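Local coordinates for Iron(III) ABC transporter, periplasmic iron-compound-binding protein (Vibrio cholerae, PDB 3TEF), which probably binds iron(III) complexes of catecholate siderophores in the periplasm and hands them to an ABC transporter for import, at residues A[30-35]-A[122-127]; A[50-55]-A[267-272]; A[70-75]-A[90-95]; A[167-172]-A[206-211]. All blocks are in the same frame, centred on the assembly; numbering follows the deposited sequence.

Interaction 1: residues A[30-35]-A[122-127]; sequences LDAIDS and RNLGKV
Helix-on-helix packing joins Ala32 and Ile33 of helix 27-35, which follows the inner strand 22-25 of the N-terminal parallel sheet, to Leu124 of helix 113-128. Leu124 supplies all of the touching on its side, and does so with one methyl. Its CD1 lies 3.7 Å from Ala32 CB and 4.1 Å from Ile33 CG1, so that single branch meets two consecutive residues of the other helix. Leu124 CG stands opposite the carbonyl carbon (chi1 -62°), which carries the extended side chain across the gap to the methyl of Ala32. The side chains of Ile33 and Leu124 cross at roughly a right angle, and Ile33 meets its partner through the CG1 branch. These two residues also bring the backbones nearest, their CA atoms 7.6 Å apart. All three residues are buried, and Phe105, which touches both Ala32 and Leu124, adds an aromatic side to the same packing. Ile33 also leans on Val24 of the sheet beneath.

The last turn of helix 27-35 carries a side-chain bond of its own. Ser35 OG donates to Asp31 O at 2.7 Å, from 42° out of the carbonyl plane, while Ser35 N reaches the same oxygen at 2.9 Å from the opposite face. Two donors grip one carbonyl, and the one from OG holds the serine's rotation. With helix 27-35 leading from strand 22-25 to its parallel neighbour 42-43, the contact is helix 113-128 packed on the crossover helix of a beta-alpha-beta unit, in a Rossmann-like sheet lobe.

Interaction 2: residues A[50-55]-A[267-272]; sequences PDYLAK and VKATEQ
Lys268 is the first residue of 267-272 to meet the loop, and it does so by laying its aliphatic root over the ring of Tyr52. Lys268 CB is 3.8 Å from the ring centroid and 18° off the ring normal, a CH-pi contact over the face; the nearest ring atoms, Tyr52 CE1 and CZ, are each 3.7 Å from it. Lys268 CG follows over the ring's rim, 3.8 Å from Tyr52 CD1. The chain then bends at chi2 (-56°), taking the amine away from the loop. The ring's other face is covered by its own neighbour, Pro50 CG, 3.6 Å above the plane, so the phenol is sandwiched between a proline and a lysine. Tyr52 reaches this slot with CG placed between its backbone N and carbonyl carbon (chi1 62°).

These residues sit at the start of helix 267-279, the last helix of the chain, which comes back to pack against helices 27-35 and 113-128 of the N-terminal lobe. Asp31 of helix 27-35 accepts from the amides of Lys268 and Ala269, where the helix end would be expected to stabilise a negative charge.

Ala269 comes next: its CB lies 4.2 Å from Tyr52 OH, a hydroxyl that bonds to Asn258 ND2 and weakly to Asp31 OD2. One residue on, Thr270 OG1 bonds to Gly266 O and Tyr113 OH, and Glu271 OE2 forms a salt bridge with Lys137 on the long helix 131-154.

Interaction 3: residues A[70-75]-A[90-95]; sequences PDFETI and SKSYDE
Pro70 and Ser92 bring the two backbones nearest, with CA atoms 7.4 Å apart; Phe72 and Glu95 follow at 8.2 Å between CA atoms. Each segment runs into a helix: 70-75 enters helix 72-77 through the N-cap Asp71, and 90-95 passes from a 3-10 turn into helix 93-99. The cap is nearly straight, Thr74 N reaching Asp71 OD1 at 3.1 Å with an N-H...O angle of 171°, from well above the carboxylate plane.

Ser92 OG lies 3.4 Å from Pro70 CD and, near the plane of the Phe72 ring, 3.8 Å from the edge atom CZ. Ser92 CB adds a contact with Pro70 CG at 3.7 Å. Glu95 touches with its CB, 3.5 Å from Phe72 CE1, and the bend at its chi2 (-72°) directs the carboxylate, turned 78° to the ring, to a salt bridge with Lys98. Pro70 CB covers one face of the same ring. Leu96, on helix 93-99, touches both Pro70 and Phe72.

Carbon thus meets carbon and a hydroxyl, while Glu95 pairs its charge within its own helix; the contact therefore rests on shape and carries little directional restraint.

Interaction 4: residues A[167-172]-A[206-211]; sequences GNLTTF and EYIREH
Leu169 and Ile208 meet methyl to methyl, CD1 to CD1 at 4.0 Å, their side chains crossing at about a right angle. Two residues along the strand, on the same side, Thr171 CG2 lies 3.9 Å from Tyr207 OH. A water bridges this second pair: it donates to Thr171 OG1 at 2.8 Å and is hydrogen-bonded to Tyr207 OH at 2.7 Å, in the plane of the phenol ring at its edge. The threonine thus uses both branches toward the tyrosine, the methyl directly and the hydroxyl through water. With OG1 opposite the backbone N (chi1 -169°), the hydroxyl can also bond to Leu161 O on the paired strand 158-165, so its rotation is set from two sides.

The contact is alpha/beta packing in the C-terminal lobe: helix 205-211 lies against strand 168-172, which is antiparallel to both 158-165 and 201-202 in the mixed sheet. Leu169 and Thr171, alternate residues of the strand, present one face to the helix, and Tyr207 and Ile208, consecutive on the helix, answer them.

Behind the tyrosine stands His211, one turn further on. Its ND1 sits 3.5 Å above the Tyr207 ring plane, over the ring centre, and donates to Tyr207 O at 3.0 Å with an N-H...O angle of 147°; ND1 therefore carries a proton. His211 N reaches that carbonyl at 3.0 Å from its opposite face. Farther out, Met160 of strand 158-165 and Val191 touch both Tyr207 and His211.

In the fold
Interactions 1 and 2 are neighbours, with centres 13 Å apart, joined where helix 27-35 meets the start of helix 267-279; along the chain their segments alternate. Interaction 3 is nested inside the loops closed by both, about 20 Å from interaction 1 between centres. These three lie in the N-terminal lobe, which holds the four-stranded parallel sheet; interactions 1 and 3 have residues touching strand 22-25. Interaction 4 belongs to the mixed sheet of the C-terminal lobe, its centre about 29 Å from that of interaction 2. Helix 131-154 links the two lobes, as in solute-binding proteins of this family, where the ligand binds in the cleft between them; helix 267-279 returns to the first.

Interaction 1: residues A[30-35]-A[122-127]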
loop_
_atom_site.group_PDB
_atom_site.type_symbol
_atom_site.label_atom_id
_atom_site.label_comp_id
_atom_site.label_asym_id
_atom_site.label_seq_id
_atom_site.Cartn_x
_atom_site.Cartn_y
_atom_site.Cartn_z
ATOM N N LEU A 30 8.632 -4.822 3.455
ATOM C CA LEU A 30 8.913 -5.574 4.684
ATOM C C LEU A 30 7.769 -6.551 5.040
ATOM O O LEU A 30 8.008 -7.720 5.372
ATOM C CB LEU A 30 9.215 -4.602 5.833
ATOM C CG LEU A 30 9.633 -5.234 7.167
ATOM C CD1 LEU A 30 10.792 -6.199 6.996
ATOM C CD2 LEU A 30 10.006 -4.133 8.150
ATOM N N ASP A 31 6.526 -6.077 4.947
ATOM C CA ASP A 31 5.335 -6.914 5.121
ATOM C C ASP A 31 5.394 -8.161 4.234
ATOM O O ASP A 31 5.312 -9.284 4.727
ATOM C CB ASP A 31 4.097 -6.053 4.826
ATOM C CG ASP A 31 2.792 -6.824 4.787
ATOM O OD1 ASP A 31 2.746 -8.069 4.600
ATOM O OD2 ASP A 31 1.770 -6.133 4.902
ATOM N N ALA A 32 5.548 -7.985 2.922
ATOM C CA ALA A 32 5.501 -9.153 2.048
ATOM C C ALA A 32 6.698 -10.070 2.291
ATOM O O ALA A 32 6.566 -11.296 2.340
ATOM C CB ALA A 32 5.413 -8.728 0.572
ATOM N N ILE A 33 7.864 -9.473 2.490
ATOM C CA ILE A 33 9.082 -10.250 2.711
ATOM C C ILE A 33 8.986 -11.073 4.005
ATOM O O ILE A 33 9.204 -12.284 4.001
ATOM C CB ILE A 33 10.342 -9.354 2.660
ATOM C CG1 ILE A 33 10.657 -9.013 1.193
ATOM C CG2 ILE A 33 11.519 -10.043 3.318
ATOM C CD1 ILE A 33 11.717 -7.944 0.998
ATOM N N ASP A 34 8.619 -10.427 5.096
ATOM C CA ASP A 34 8.425 -11.156 6.340
ATOM C C ASP A 34 7.319 -12.215 6.224
ATOM O O ASP A 34 7.478 -13.331 6.709
ATOM C CB ASP A 34 8.144 -10.193 7.490
ATOM C CG ASP A 34 7.895 -10.917 8.791
ATOM O OD1 ASP A 34 8.879 -11.324 9.435
ATOM O OD2 ASP A 34 6.716 -11.084 9.144
ATOM N N SER A 35 6.209 -11.861 5.579
ATOM C CA SER A 35 5.067 -12.766 5.441
ATOM C C SER A 35 5.432 -14.075 4.740
ATOM O O SER A 35 4.883 -15.143 5.065
ATOM C CB SER A 35 3.914 -12.086 4.697
ATOM O OG SER A 35 3.397 -11.001 5.444
ATOM N N ARG A 122 4.954 -12.332 -7.086
ATOM C CA ARG A 122 5.612 -13.289 -7.973
ATOM C C ARG A 122 7.099 -12.987 -8.118
ATOM O O ARG A 122 7.918 -13.907 -8.182
ATOM C CB ARG A 122 4.906 -13.383 -9.331
ATOM C CG ARG A 122 3.620 -14.214 -9.256
ATOM C CD ARG A 122 2.896 -14.354 -10.603
ATOM N NE ARG A 122 1.730 -15.214 -10.417
ATOM C CZ ARG A 122 0.468 -14.824 -10.564
ATOM N NH1 ARG A 122 0.192 -13.581 -10.927
ATOM N NH2 ARG A 122 -0.518 -15.686 -10.347
ATOM N N ASN A 123 7.454 -11.703 -8.134
ATOM C CA ASN A 123 8.862 -11.315 -8.159
ATOM C C ASN A 123 9.625 -11.842 -6.945
ATOM O O ASN A 123 10.727 -12.379 -7.082
ATOM C CB ASN A 123 9.016 -9.794 -8.258
ATOM C CG ASN A 123 8.748 -9.270 -9.655
ATOM O OD1 ASN A 123 8.657 -10.037 -10.609
ATOM N ND2 ASN A 123 8.628 -7.953 -9.780
ATOM N N LEU A 124 9.046 -11.671 -5.758
ATOM C CA LEU A 124 9.598 -12.271 -4.549
ATOM C C LEU A 124 9.706 -13.794 -4.681
ATOM O O LEU A 124 10.724 -14.388 -4.319
ATOM C CB LEU A 124 8.750 -11.913 -3.321
ATOM C CG LEU A 124 8.663 -10.429 -2.976
ATOM C CD1 LEU A 124 7.958 -10.271 -1.623
ATOM C CD2 LEU A 124 10.066 -9.849 -2.912
ATOM N N GLY A 125 8.657 -14.429 -5.193
ATOM C CA GLY A 125 8.686 -15.872 -5.371
ATOM C C GLY A 125 9.876 -16.329 -6.198
ATOM O O GLY A 125 10.527 -17.331 -5.871
ATOM N N LYS A 126 10.167 -15.591 -7.269
ATOM C CA LYS A 126 11.288 -15.911 -8.144
ATOM C C LYS A 126 12.628 -15.662 -7.463
ATOM O O LYS A 126 13.550 -16.460 -7.580
ATOM C CB LYS A 126 11.197 -15.128 -9.461
ATOM C CG LYS A 126 9.967 -15.489 -10.290
ATOM C CD LYS A 126 9.932 -14.785 -11.641
ATOM C CE LYS A 126 9.509 -13.323 -11.517
ATOM N NZ LYS A 126 9.307 -12.681 -12.861
ATOM N N VAL A 127 12.739 -14.551 -6.749
ATOM C CA VAL A 127 13.986 -14.243 -6.076
ATOM C C VAL A 127 14.347 -15.296 -5.029
ATOM O O VAL A 127 15.513 -15.677 -4.902
ATOM C CB VAL A 127 13.922 -12.852 -5.416
ATOM C CG1 VAL A 127 15.073 -12.666 -4.430
ATOM C CG2 VAL A 127 13.929 -11.773 -6.502
#

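Interaction 2: residues A[50-55]-A[267-272]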
loop_
_atom_site.group_PDB
_atom_site.type_symbol
_atom_site.label_atom_id
_atom_site.label_comp_id
_atom_site.label_asym_id
_atom_site.label_seq_id
_atom_site.Cartn_x
_atom_site.Cartn_y
_atom_site.Cartn_z
ATOM N N PRO A 50 3.584 -0.942 11.648
ATOM C CA PRO A 50 2.415 -1.650 12.173
ATOM C C PRO A 50 2.808 -2.748 13.162
ATOM O O PRO A 50 3.919 -3.295 13.108
ATOM C CB PRO A 50 1.769 -2.265 10.924
ATOM C CG PRO A 50 2.930 -2.455 9.969
ATOM C CD PRO A 50 3.858 -1.281 10.230
ATOM N N ASP A 51 1.885 -3.065 14.065
ATOM C CA ASP A 51 2.145 -4.086 15.064
ATOM C C ASP A 51 2.675 -5.384 14.485
ATOM O O ASP A 51 3.573 -5.977 15.063
ATOM C CB ASP A 51 0.888 -4.379 15.884
ATOM C CG ASP A 51 0.637 -3.339 16.944
ATOM O OD1 ASP A 51 1.532 -2.501 17.184
ATOM O OD2 ASP A 51 -0.460 -3.374 17.550
ATOM N N TYR A 52 2.141 -5.831 13.350
ATOM C CA TYR A 52 2.547 -7.136 12.842
ATOM C C TYR A 52 4.012 -7.192 12.393
ATOM O O TYR A 52 4.519 -8.276 12.088
ATOM C CB TYR A 52 1.594 -7.672 11.755
ATOM C CG TYR A 52 1.508 -6.829 10.484
ATOM C CD1 TYR A 52 2.408 -7.012 9.442
ATOM C CD2 TYR A 52 0.513 -5.865 10.342
ATOM C CE1 TYR A 52 2.326 -6.240 8.284
ATOM C CE2 TYR A 52 0.415 -5.101 9.189
ATOM C CZ TYR A 52 1.325 -5.295 8.173
ATOM O OH TYR A 52 1.226 -4.524 7.030
ATOM N N LEU A 53 4.682 -6.036 12.366
ATOM C CA LEU A 53 6.113 -5.961 12.039
ATOM C C LEU A 53 6.940 -5.398 13.203
ATOM O O LEU A 53 8.065 -4.935 13.022
ATOM C CB LEU A 53 6.355 -5.098 10.761
ATOM C CG LEU A 53 5.679 -5.637 9.498
ATOM C CD1 LEU A 53 5.772 -4.601 8.373
ATOM C CD2 LEU A 53 6.299 -6.965 9.061
ATOM N N ALA A 54 6.396 -5.484 14.412
ATOM C CA ALA A 54 7.001 -4.814 15.559
ATOM C C ALA A 54 8.444 -5.218 15.851
ATOM O O ALA A 54 9.224 -4.399 16.345
ATOM C CB ALA A 54 6.123 -5.012 16.809
ATOM N N LYS A 55 8.810 -6.466 15.586
ATOM C CA LYS A 55 10.160 -6.895 15.925
ATOM C C LYS A 55 11.217 -6.104 15.165
ATOM O O LYS A 55 12.335 -5.920 15.647
ATOM C CB LYS A 55 10.360 -8.399 15.707
ATOM C CG LYS A 55 10.584 -8.846 14.269
ATOM C CD LYS A 55 10.975 -10.318 14.257
ATOM C CE LYS A 55 11.309 -10.820 12.874
ATOM N NZ LYS A 55 11.644 -12.283 12.850
ATOM N N VAL A 267 1.526 -8.280 1.932
ATOM C CA VAL A 267 0.619 -9.427 2.063
ATOM C C VAL A 267 -0.457 -9.180 3.131
ATOM O O VAL A 267 -1.662 -9.234 2.839
ATOM C CB VAL A 267 1.401 -10.732 2.303
ATOM C CG1 VAL A 267 0.463 -11.891 2.675
ATOM C CG2 VAL A 267 2.260 -11.064 1.069
ATOM N N LYS A 268 -0.032 -8.873 4.353
ATOM C CA LYS A 268 -0.982 -8.585 5.426
ATOM C C LYS A 268 -1.798 -7.351 5.068
ATOM O O LYS A 268 -2.990 -7.279 5.354
ATOM C CB LYS A 268 -0.266 -8.351 6.758
ATOM C CG LYS A 268 0.638 -9.490 7.196
ATOM C CD LYS A 268 -0.112 -10.787 7.283
ATOM C CE LYS A 268 0.741 -11.872 7.924
ATOM N NZ LYS A 268 -0.103 -13.001 8.416
ATOM N N ALA A 269 -1.149 -6.387 4.412
ATOM C CA ALA A 269 -1.831 -5.169 4.015
ATOM C C ALA A 269 -2.983 -5.472 3.075
ATOM O O ALA A 269 -4.094 -4.964 3.250
ATOM C CB ALA A 269 -0.831 -4.196 3.353
ATOM N N THR A 270 -2.722 -6.328 2.094
ATOM C CA THR A 270 -3.722 -6.649 1.091
ATOM C C THR A 270 -4.851 -7.445 1.723
ATOM O O THR A 270 -6.013 -7.233 1.407
ATOM C CB THR A 270 -3.106 -7.400 -0.096
ATOM O OG1 THR A 270 -2.114 -6.568 -0.706
ATOM C CG2 THR A 270 -4.183 -7.734 -1.116
ATOM N N GLU A 271 -4.506 -8.335 2.642
ATOM C CA GLU A 271 -5.537 -9.054 3.388
ATOM C C GLU A 271 -6.418 -8.122 4.206
ATOM O O GLU A 271 -7.641 -8.312 4.279
ATOM C CB GLU A 271 -4.907 -10.147 4.238
ATOM C CG GLU A 271 -4.373 -11.246 3.344
ATOM C CD GLU A 271 -3.602 -12.297 4.089
ATOM O OE1 GLU A 271 -3.074 -12.000 5.180
ATOM O OE2 GLU A 271 -3.525 -13.429 3.576
ATOM N N GLN A 272 -5.808 -7.088 4.781
ATOM C CA GLN A 272 -6.566 -6.064 5.489
ATOM C C GLN A 272 -7.450 -5.221 4.565
ATOM O O GLN A 272 -8.573 -4.869 4.933
ATOM C CB GLN A 272 -5.641 -5.161 6.311
ATOM C CG GLN A 272 -6.371 -4.148 7.181
ATOM C CD GLN A 272 -7.151 -4.804 8.302
ATOM O OE1 GLN A 272 -6.590 -5.560 9.092
ATOM N NE2 GLN A 272 -8.455 -4.541 8.358
#

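Interaction 3: residues A[70-75]-A[90-95]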
loop_
_atom_site.group_PDB
_atom_site.type_symbol
_atom_site.label_atom_id
_atom_site.label_comp_id
_atom_site.label_asym_id
_atom_site.label_seq_id
_atom_site.Cartn_x
_atom_site.Cartn_y
_atom_site.Cartn_z
ATOM N N PRO A 70 17.325 6.524 2.228
ATOM C CA PRO A 70 18.194 5.419 2.636
ATOM C C PRO A 70 19.447 5.930 3.339
ATOM O O PRO A 70 19.950 7.012 3.010
ATOM C CB PRO A 70 18.572 4.758 1.296
ATOM C CG PRO A 70 17.492 5.183 0.344
ATOM C CD PRO A 70 17.187 6.595 0.762
ATOM N N ASP A 71 19.927 5.159 4.305
ATOM C CA ASP A 71 21.217 5.399 4.935
ATOM C C ASP A 71 22.245 4.601 4.142
ATOM O O ASP A 71 22.512 3.439 4.434
ATOM C CB ASP A 71 21.190 4.943 6.395
ATOM C CG ASP A 71 22.506 5.206 7.113
ATOM O OD1 ASP A 71 23.532 5.452 6.431
ATOM O OD2 ASP A 71 22.512 5.158 8.358
ATOM N N PHE A 72 22.805 5.227 3.111
ATOM C CA PHE A 72 23.685 4.519 2.191
ATOM C C PHE A 72 24.900 3.934 2.903
ATOM O O PHE A 72 25.324 2.821 2.612
ATOM C CB PHE A 72 24.130 5.432 1.039
ATOM C CG PHE A 72 22.990 5.953 0.199
ATOM C CD1 PHE A 72 22.367 5.140 -0.727
ATOM C CD2 PHE A 72 22.550 7.261 0.337
ATOM C CE1 PHE A 72 21.323 5.619 -1.494
ATOM C CE2 PHE A 72 21.500 7.742 -0.423
ATOM C CZ PHE A 72 20.890 6.918 -1.340
ATOM N N GLU A 73 25.456 4.687 3.844
ATOM C CA GLU A 73 26.640 4.213 4.545
ATOM C C GLU A 73 26.360 2.918 5.305
ATOM O O GLU A 73 27.112 1.951 5.202
ATOM C CB GLU A 73 27.200 5.305 5.467
ATOM C CG GLU A 73 27.553 6.601 4.725
ATOM C CD GLU A 73 28.047 7.709 5.650
ATOM O OE1 GLU A 73 28.084 7.498 6.885
ATOM O OE2 GLU A 73 28.398 8.796 5.140
ATOM N N THR A 74 25.260 2.880 6.047
ATOM C CA THR A 74 24.940 1.685 6.816
ATOM C C THR A 74 24.611 0.528 5.881
ATOM O O THR A 74 25.042 -0.599 6.100
ATOM C CB THR A 74 23.772 1.931 7.783
ATOM O OG1 THR A 74 24.172 2.903 8.756
ATOM C CG2 THR A 74 23.383 0.636 8.495
ATOM N N ILE A 75 23.855 0.815 4.827
ATOM C CA ILE A 75 23.501 -0.221 3.867
ATOM C C ILE A 75 24.759 -0.871 3.283
ATOM O O ILE A 75 24.850 -2.098 3.176
ATOM C CB ILE A 75 22.585 0.341 2.767
ATOM C CG1 ILE A 75 21.259 0.784 3.402
ATOM C CG2 ILE A 75 22.362 -0.699 1.662
ATOM C CD1 ILE A 75 20.260 1.421 2.456
ATOM N N SER A 90 12.169 5.478 -4.081
ATOM C CA SER A 90 12.573 5.145 -5.445
ATOM C C SER A 90 13.470 6.186 -6.100
ATOM O O SER A 90 14.202 5.858 -7.028
ATOM C CB SER A 90 11.353 4.799 -6.316
ATOM O OG SER A 90 10.460 5.890 -6.414
ATOM N N LYS A 91 13.445 7.431 -5.629
ATOM C CA LYS A 91 14.343 8.430 -6.210
ATOM C C LYS A 91 15.794 8.075 -5.917
ATOM O O LYS A 91 16.712 8.601 -6.556
ATOM C CB LYS A 91 14.029 9.846 -5.717
ATOM C CG LYS A 91 12.635 10.347 -6.080
ATOM C CD LYS A 91 12.463 11.835 -5.744
ATOM C CE LYS A 91 12.928 12.177 -4.325
ATOM N NZ LYS A 91 12.116 11.519 -3.232
ATOM N N SER A 92 16.001 7.178 -4.950
ATOM C CA SER A 92 17.352 6.803 -4.552
ATOM C C SER A 92 17.799 5.512 -5.191
ATOM O O SER A 92 18.866 4.999 -4.876
ATOM C CB SER A 92 17.463 6.673 -3.027
ATOM O OG SER A 92 17.393 7.940 -2.402
ATOM N N TYR A 93 16.971 4.973 -6.076
ATOM C CA TYR A 93 17.282 3.705 -6.720
ATOM C C TYR A 93 18.645 3.660 -7.406
ATOM O O TYR A 93 19.358 2.660 -7.308
ATOM C CB TYR A 93 16.205 3.355 -7.738
ATOM C CG TYR A 93 16.441 2.028 -8.414
ATOM C CD1 TYR A 93 16.001 0.849 -7.840
ATOM C CD2 TYR A 93 17.096 1.962 -9.642
ATOM C CE1 TYR A 93 16.200 -0.374 -8.461
ATOM C CE2 TYR A 93 17.307 0.739 -10.272
ATOM C CZ TYR A 93 16.856 -0.415 -9.681
ATOM O OH TYR A 93 17.053 -1.635 -10.279
ATOM N N ASP A 94 18.995 4.720 -8.131
ATOM C CA ASP A 94 20.225 4.689 -8.907
ATOM C C ASP A 94 21.418 4.518 -7.981
ATOM O O ASP A 94 22.332 3.743 -8.280
ATOM C CB ASP A 94 20.381 5.936 -9.786
ATOM C CG ASP A 94 20.275 7.229 -8.995
ATOM O OD1 ASP A 94 19.658 7.236 -7.897
ATOM O OD2 ASP A 94 20.810 8.246 -9.464
ATOM N N GLU A 95 21.383 5.222 -6.850
ATOM C CA GLU A 95 22.451 5.137 -5.860
ATOM C C GLU A 95 22.495 3.769 -5.185
ATOM O O GLU A 95 23.572 3.193 -4.995
ATOM C CB GLU A 95 22.320 6.257 -4.823
ATOM C CG GLU A 95 22.619 7.630 -5.385
ATOM C CD GLU A 95 24.096 7.808 -5.660
ATOM O OE1 GLU A 95 24.901 7.162 -4.953
ATOM O OE2 GLU A 95 24.454 8.579 -6.580
#

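Interaction 4: residues A[167-172]-A[206-211]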
loop_
_atom_site.group_PDB
_atom_site.type_symbol
_atom_site.label_atom_id
_atom_site.label_comp_id
_atom_site.label_asym_id
_atom_site.label_seq_id
_atom_site.Cartn_x
_atom_site.Cartn_y
_atom_site.Cartn_z
ATOM N N GLY A 167 -5.958 18.588 8.337
ATOM C CA GLY A 167 -7.109 19.405 8.012
ATOM C C GLY A 167 -7.440 19.476 6.532
ATOM O O GLY A 167 -8.473 20.029 6.162
ATOM N N ASN A 168 -6.561 18.943 5.684
ATOM C CA ASN A 168 -6.796 18.920 4.241
ATOM C C ASN A 168 -7.564 17.676 3.843
ATOM O O ASN A 168 -7.163 16.573 4.195
ATOM C CB ASN A 168 -5.476 18.902 3.474
ATOM C CG ASN A 168 -4.633 20.119 3.733
ATOM O OD1 ASN A 168 -3.456 20.004 4.083
ATOM N ND2 ASN A 168 -5.215 21.296 3.544
ATOM N N LEU A 169 -8.656 17.851 3.108
ATOM C CA LEU A 169 -9.375 16.718 2.530
ATOM C C LEU A 169 -8.991 16.642 1.059
ATOM O O LEU A 169 -9.047 17.642 0.355
ATOM C CB LEU A 169 -10.886 16.924 2.636
ATOM C CG LEU A 169 -11.459 16.990 4.048
ATOM C CD1 LEU A 169 -12.973 17.114 3.987
ATOM C CD2 LEU A 169 -11.049 15.754 4.828
ATOM N N THR A 170 -8.597 15.456 0.605
ATOM C CA THR A 170 -8.276 15.241 -0.803
ATOM C C THR A 170 -9.013 14.011 -1.305
ATOM O O THR A 170 -9.412 13.147 -0.518
ATOM C CB THR A 170 -6.761 15.060 -1.025
ATOM O OG1 THR A 170 -6.271 14.027 -0.165
ATOM C CG2 THR A 170 -6.008 16.360 -0.720
ATOM N N THR A 171 -9.223 13.954 -2.617
ATOM C CA THR A 171 -9.898 12.811 -3.214
ATOM C C THR A 171 -9.028 12.174 -4.301
ATOM O O THR A 171 -8.188 12.834 -4.921
ATOM C CB THR A 171 -11.296 13.185 -3.749
ATOM O OG1 THR A 171 -12.017 11.989 -4.088
ATOM C CG2 THR A 171 -11.199 14.086 -4.974
ATOM N N PHE A 172 -9.226 10.875 -4.501
ATOM C CA PHE A 172 -8.431 10.079 -5.422
ATOM C C PHE A 172 -9.399 9.204 -6.200
ATOM O O PHE A 172 -10.404 8.761 -5.644
ATOM C CB PHE A 172 -7.495 9.161 -4.635
ATOM C CG PHE A 172 -6.419 9.881 -3.871
ATOM C CD1 PHE A 172 -5.124 9.916 -4.357
ATOM C CD2 PHE A 172 -6.691 10.498 -2.655
ATOM C CE1 PHE A 172 -4.122 10.563 -3.662
ATOM C CE2 PHE A 172 -5.686 11.155 -1.953
ATOM C CZ PHE A 172 -4.402 11.183 -2.457
ATOM N N GLU A 206 -18.073 20.490 1.881
ATOM C CA GLU A 206 -19.128 20.937 0.988
ATOM C C GLU A 206 -19.158 20.074 -0.279
ATOM O O GLU A 206 -20.227 19.731 -0.783
ATOM C CB GLU A 206 -18.944 22.419 0.641
ATOM C CG GLU A 206 -19.287 23.390 1.792
ATOM C CD GLU A 206 -18.213 23.478 2.882
ATOM O OE1 GLU A 206 -17.212 22.727 2.832
ATOM O OE2 GLU A 206 -18.376 24.313 3.800
ATOM N N TYR A 207 -17.976 19.726 -0.782
ATOM C CA TYR A 207 -17.844 18.864 -1.954
ATOM C C TYR A 207 -18.392 17.458 -1.674
ATOM O O TYR A 207 -19.067 16.868 -2.523
ATOM C CB TYR A 207 -16.372 18.814 -2.367
ATOM C CG TYR A 207 -15.980 17.797 -3.414
ATOM C CD1 TYR A 207 -15.672 18.196 -4.715
ATOM C CD2 TYR A 207 -15.865 16.446 -3.097
ATOM C CE1 TYR A 207 -15.283 17.278 -5.676
ATOM C CE2 TYR A 207 -15.478 15.515 -4.054
ATOM C CZ TYR A 207 -15.190 15.939 -5.339
ATOM O OH TYR A 207 -14.796 15.024 -6.292
ATOM N N ILE A 208 -18.104 16.926 -0.488
ATOM C CA ILE A 208 -18.603 15.604 -0.105
ATOM C C ILE A 208 -20.128 15.615 -0.029
ATOM O O ILE A 208 -20.797 14.734 -0.577
ATOM C CB ILE A 208 -18.011 15.129 1.243
ATOM C CG1 ILE A 208 -16.496 14.923 1.123
ATOM C CG2 ILE A 208 -18.676 13.831 1.696
ATOM C CD1 ILE A 208 -15.798 14.688 2.451
ATOM N N ARG A 209 -20.673 16.627 0.636
ATOM C CA ARG A 209 -22.123 16.766 0.772
ATOM C C ARG A 209 -22.805 17.018 -0.572
ATOM O O ARG A 209 -23.820 16.396 -0.884
ATOM C CB ARG A 209 -22.460 17.888 1.761
ATOM C CG ARG A 209 -23.936 18.261 1.824
ATOM C CD ARG A 209 -24.808 17.074 2.191
ATOM N NE ARG A 209 -26.224 17.437 2.206
ATOM C CZ ARG A 209 -27.105 17.083 1.275
ATOM N NH1 ARG A 209 -26.729 16.333 0.247
ATOM N NH2 ARG A 209 -28.370 17.471 1.379
ATOM N N GLU A 210 -22.243 17.926 -1.365
ATOM C CA GLU A 210 -22.831 18.291 -2.651
ATOM C C GLU A 210 -22.894 17.084 -3.598
ATOM O O GLU A 210 -23.926 16.831 -4.232
ATOM C CB GLU A 210 -22.086 19.483 -3.287
ATOM C CG GLU A 210 -20.676 19.175 -3.843
ATOM C CD GLU A 210 -19.862 20.429 -4.213
ATOM O OE1 GLU A 210 -19.950 21.448 -3.488
ATOM O OE2 GLU A 210 -19.124 20.392 -5.227
ATOM N N HIS A 211 -21.799 16.330 -3.675
ATOM C CA HIS A 211 -21.729 15.183 -4.575
ATOM C C HIS A 211 -22.427 13.944 -4.020
ATOM O O HIS A 211 -22.804 13.048 -4.778
ATOM C CB HIS A 211 -20.282 14.883 -4.969
ATOM C CG HIS A 211 -19.713 15.863 -5.949
ATOM N ND1 HIS A 211 -18.924 16.928 -5.566
ATOM C CD2 HIS A 211 -19.835 15.951 -7.293
ATOM C CE1 HIS A 211 -18.572 17.619 -6.635
ATOM N NE2 HIS A 211 -19.112 17.049 -7.695
HETATM O O HOH W 1 -14.425 12.532 -5.421
#